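Local structure of lipoprotein (Mycoplasma mycoides subsp. capri, 7ADK) at residues B[634-640]-B[661-666]. The protein probably acts as a surface protease of the PA clan, working with an antibody-binding partner to promote the dissociation of antibodies from their antigens. Coordinates in Å, arbitrary orientation, origin at the centre of the assembly. Numbering follows the deposited sequence.
Sequences IVGYPTA and DFSLWI
Two irregular, largely extended segments, 634-640 and 661-666, run antiparallel with I634 opposite I666 (CA-CA 4.3 Å), Y637 opposite L664 and T639 opposite F662; 634-640 turns off at A640. T639 and F662 form a single bridge, a non-hydrogen-bonded pair flanked by the hydrogen bonds S663 N to P638 O (3.1 Å) and A640 N to D661 O (2.9 Å). Hydrogen-bonded pairing ends at P638, though Y637 CA stays 3.2 Å from S663 O; G636 has positive phi (77°), and V635 O and W665 O face each other unbonded at 3.3 Å. On one face the P638 ring wedges against W665 (chi1 -141°), CD to CB 3.6 Å, with A640 beside S663. On the other, Y637 (m) sets CE2 3.4 Å from L664 CD1, the leucine (t, p) curling back although its CB points away. The F662 ring (m) meets Y637 O edge-on at CD1 (3.6 Å), and its CE1 lies 3.8 Å from T639 CG2. I634 (m, t) fills the hollow between L664 and I666, CG1 3.5 Å from I666 CG1. This one-bridge coil pairing, buried in the DUF31 peptidase region, joins loops bracketing helix 651-655. Y637 OH and T639 OG1 hydrogen-bond to the L287 and G756 carbonyls, S663 OG to the D643 carboxylate; Y637 and F662 lean on strand 289-293, V635 on strand 761-765.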
loop_
_atom_site.group_PDB
_atom_site.type_symbol
_atom_site.label_atom_id
_atom_site.label_comp_id
_atom_site.label_asym_id
_atom_site.label_seq_id
_atom_site.Cartn_x
_atom_site.Cartn_y
_atom_site.Cartn_z
ATOM N N ILE B 634 -11.814 13.830 5.345
ATOM C CA ILE B 634 -10.830 12.890 5.945
ATOM C C ILE B 634 -11.537 12.291 7.120
ATOM O O ILE B 634 -11.422 12.702 8.263
ATOM C CB ILE B 634 -9.466 13.413 6.434
ATOM C CG1 ILE B 634 -8.725 14.016 5.256
ATOM C CG2 ILE B 634 -8.615 12.243 6.988
ATOM C CD1 ILE B 634 -7.283 14.411 5.577
ATOM N N VAL B 635 -12.331 11.331 6.760
ATOM C CA VAL B 635 -13.144 10.528 7.630
ATOM C C VAL B 635 -13.260 9.199 6.953
ATOM O O VAL B 635 -13.000 9.055 5.758
ATOM C CB VAL B 635 -14.538 11.118 7.865
ATOM C CG1 VAL B 635 -14.537 12.349 8.766
ATOM C CG2 VAL B 635 -15.156 11.544 6.557
ATOM N N GLY B 636 -13.663 8.213 7.725
ATOM C CA GLY B 636 -13.746 6.870 7.217
ATOM C C GLY B 636 -12.381 6.225 7.128
ATOM O O GLY B 636 -11.401 6.786 6.646
ATOM N N TYR B 637 -12.361 4.980 7.560
ATOM C CA TYR B 637 -11.256 4.078 7.343
ATOM C C TYR B 637 -11.818 2.844 6.639
ATOM O O TYR B 637 -12.401 1.978 7.294
ATOM C CB TYR B 637 -10.574 3.781 8.678
ATOM C CG TYR B 637 -10.062 4.983 9.449
ATOM C CD1 TYR B 637 -10.931 5.710 10.283
ATOM C CD2 TYR B 637 -8.691 5.277 9.457
ATOM C CE1 TYR B 637 -10.430 6.686 11.162
ATOM C CE2 TYR B 637 -8.186 6.244 10.343
ATOM C CZ TYR B 637 -9.048 6.937 11.213
ATOM O OH TYR B 637 -8.538 7.787 12.138
ATOM N N PRO B 638 -11.747 2.742 5.311
ATOM C CA PRO B 638 -12.082 1.504 4.637
ATOM C C PRO B 638 -11.030 0.437 4.943
ATOM O O PRO B 638 -9.876 0.752 5.225
ATOM C CB PRO B 638 -12.166 1.865 3.163
ATOM C CG PRO B 638 -11.222 3.050 3.020
ATOM C CD PRO B 638 -11.269 3.739 4.375
ATOM N N THR B 639 -11.394 -0.834 4.850
ATOM C CA THR B 639 -10.411 -1.923 4.873
ATOM C C THR B 639 -9.389 -1.752 3.751
ATOM O O THR B 639 -9.716 -1.309 2.652
ATOM C CB THR B 639 -11.072 -3.295 4.748
ATOM O OG1 THR B 639 -11.902 -3.351 3.612
ATOM C CG2 THR B 639 -11.905 -3.641 5.977
ATOM N N ALA B 640 -8.133 -2.108 4.003
ATOM C CA ALA B 640 -7.048 -1.898 3.051
ATOM C C ALA B 640 -7.075 -2.832 1.814
ATOM O O ALA B 640 -6.233 -2.700 0.931
ATOM C CB ALA B 640 -5.738 -1.975 3.830
ATOM N N ASP B 661 -6.507 -4.767 8.988
ATOM C CA ASP B 661 -5.858 -3.582 8.379
ATOM C C ASP B 661 -6.706 -2.653 7.490
ATOM O O ASP B 661 -7.571 -3.070 6.718
ATOM C CB ASP B 661 -4.536 -3.963 7.693
ATOM C CG ASP B 661 -3.457 -2.883 7.834
ATOM O OD1 ASP B 661 -3.708 -1.836 8.476
ATOM O OD2 ASP B 661 -2.344 -3.104 7.313
ATOM N N PHE B 662 -6.416 -1.352 7.613
ATOM C CA PHE B 662 -7.240 -0.226 7.174
ATOM C C PHE B 662 -6.405 0.938 6.627
ATOM O O PHE B 662 -5.207 1.060 6.884
ATOM C CB PHE B 662 -8.125 0.272 8.322
ATOM C CG PHE B 662 -9.052 -0.752 8.931
ATOM C CD1 PHE B 662 -10.413 -0.748 8.602
ATOM C CD2 PHE B 662 -8.575 -1.664 9.885
ATOM C CE1 PHE B 662 -11.287 -1.669 9.199
ATOM C CE2 PHE B 662 -9.440 -2.600 10.464
ATOM C CZ PHE B 662 -10.798 -2.602 10.121
ATOM N N SER B 663 -7.068 1.827 5.883
ATOM C CA SER B 663 -6.504 3.024 5.232
ATOM C C SER B 663 -7.123 4.317 5.784
ATOM O O SER B 663 -8.252 4.282 6.244
ATOM C CB SER B 663 -6.779 2.984 3.732
ATOM O OG SER B 663 -6.328 1.793 3.138
ATOM N N LEU B 664 -6.444 5.467 5.716
ATOM C CA LEU B 664 -6.967 6.795 6.092
ATOM C C LEU B 664 -7.530 7.544 4.871
ATOM O O LEU B 664 -6.954 8.523 4.401
ATOM C CB LEU B 664 -5.860 7.582 6.816
ATOM C CG LEU B 664 -6.276 8.985 7.323
ATOM C CD1 LEU B 664 -6.917 8.938 8.695
ATOM C CD2 LEU B 664 -5.058 9.882 7.417
ATOM N N TRP B 665 -8.649 7.067 4.324
ATOM C CA TRP B 665 -9.266 7.620 3.107
ATOM C C TRP B 665 -9.749 9.074 3.288
ATOM O O TRP B 665 -10.047 9.539 4.380
ATOM C CB TRP B 665 -10.372 6.689 2.594
ATOM C CG TRP B 665 -10.494 6.512 1.106
ATOM C CD1 TRP B 665 -11.246 7.257 0.270
ATOM C CD2 TRP B 665 -9.868 5.505 0.252
ATOM N NE1 TRP B 665 -11.108 6.798 -1.016
ATOM C CE2 TRP B 665 -10.242 5.748 -1.094
ATOM C CE3 TRP B 665 -9.046 4.387 0.476
ATOM C CZ2 TRP B 665 -9.758 5.003 -2.164
ATOM C CZ3 TRP B 665 -8.563 3.612 -0.590
ATOM C CH2 TRP B 665 -8.892 3.934 -1.909
ATOM N N ILE B 666 -9.760 9.807 2.190
ATOM C CA ILE B 666 -9.865 11.266 2.080
ATOM C C ILE B 666 -10.847 11.615 0.958
ATOM O O ILE B 666 -11.627 10.783 0.526
ATOM C CB ILE B 666 -8.425 11.894 2.086
ATOM C CG1 ILE B 666 -8.282 13.417 1.847
ATOM C CG2 ILE B 666 -7.363 11.134 1.292
ATOM C CD1 ILE B 666 -6.879 13.986 2.098
#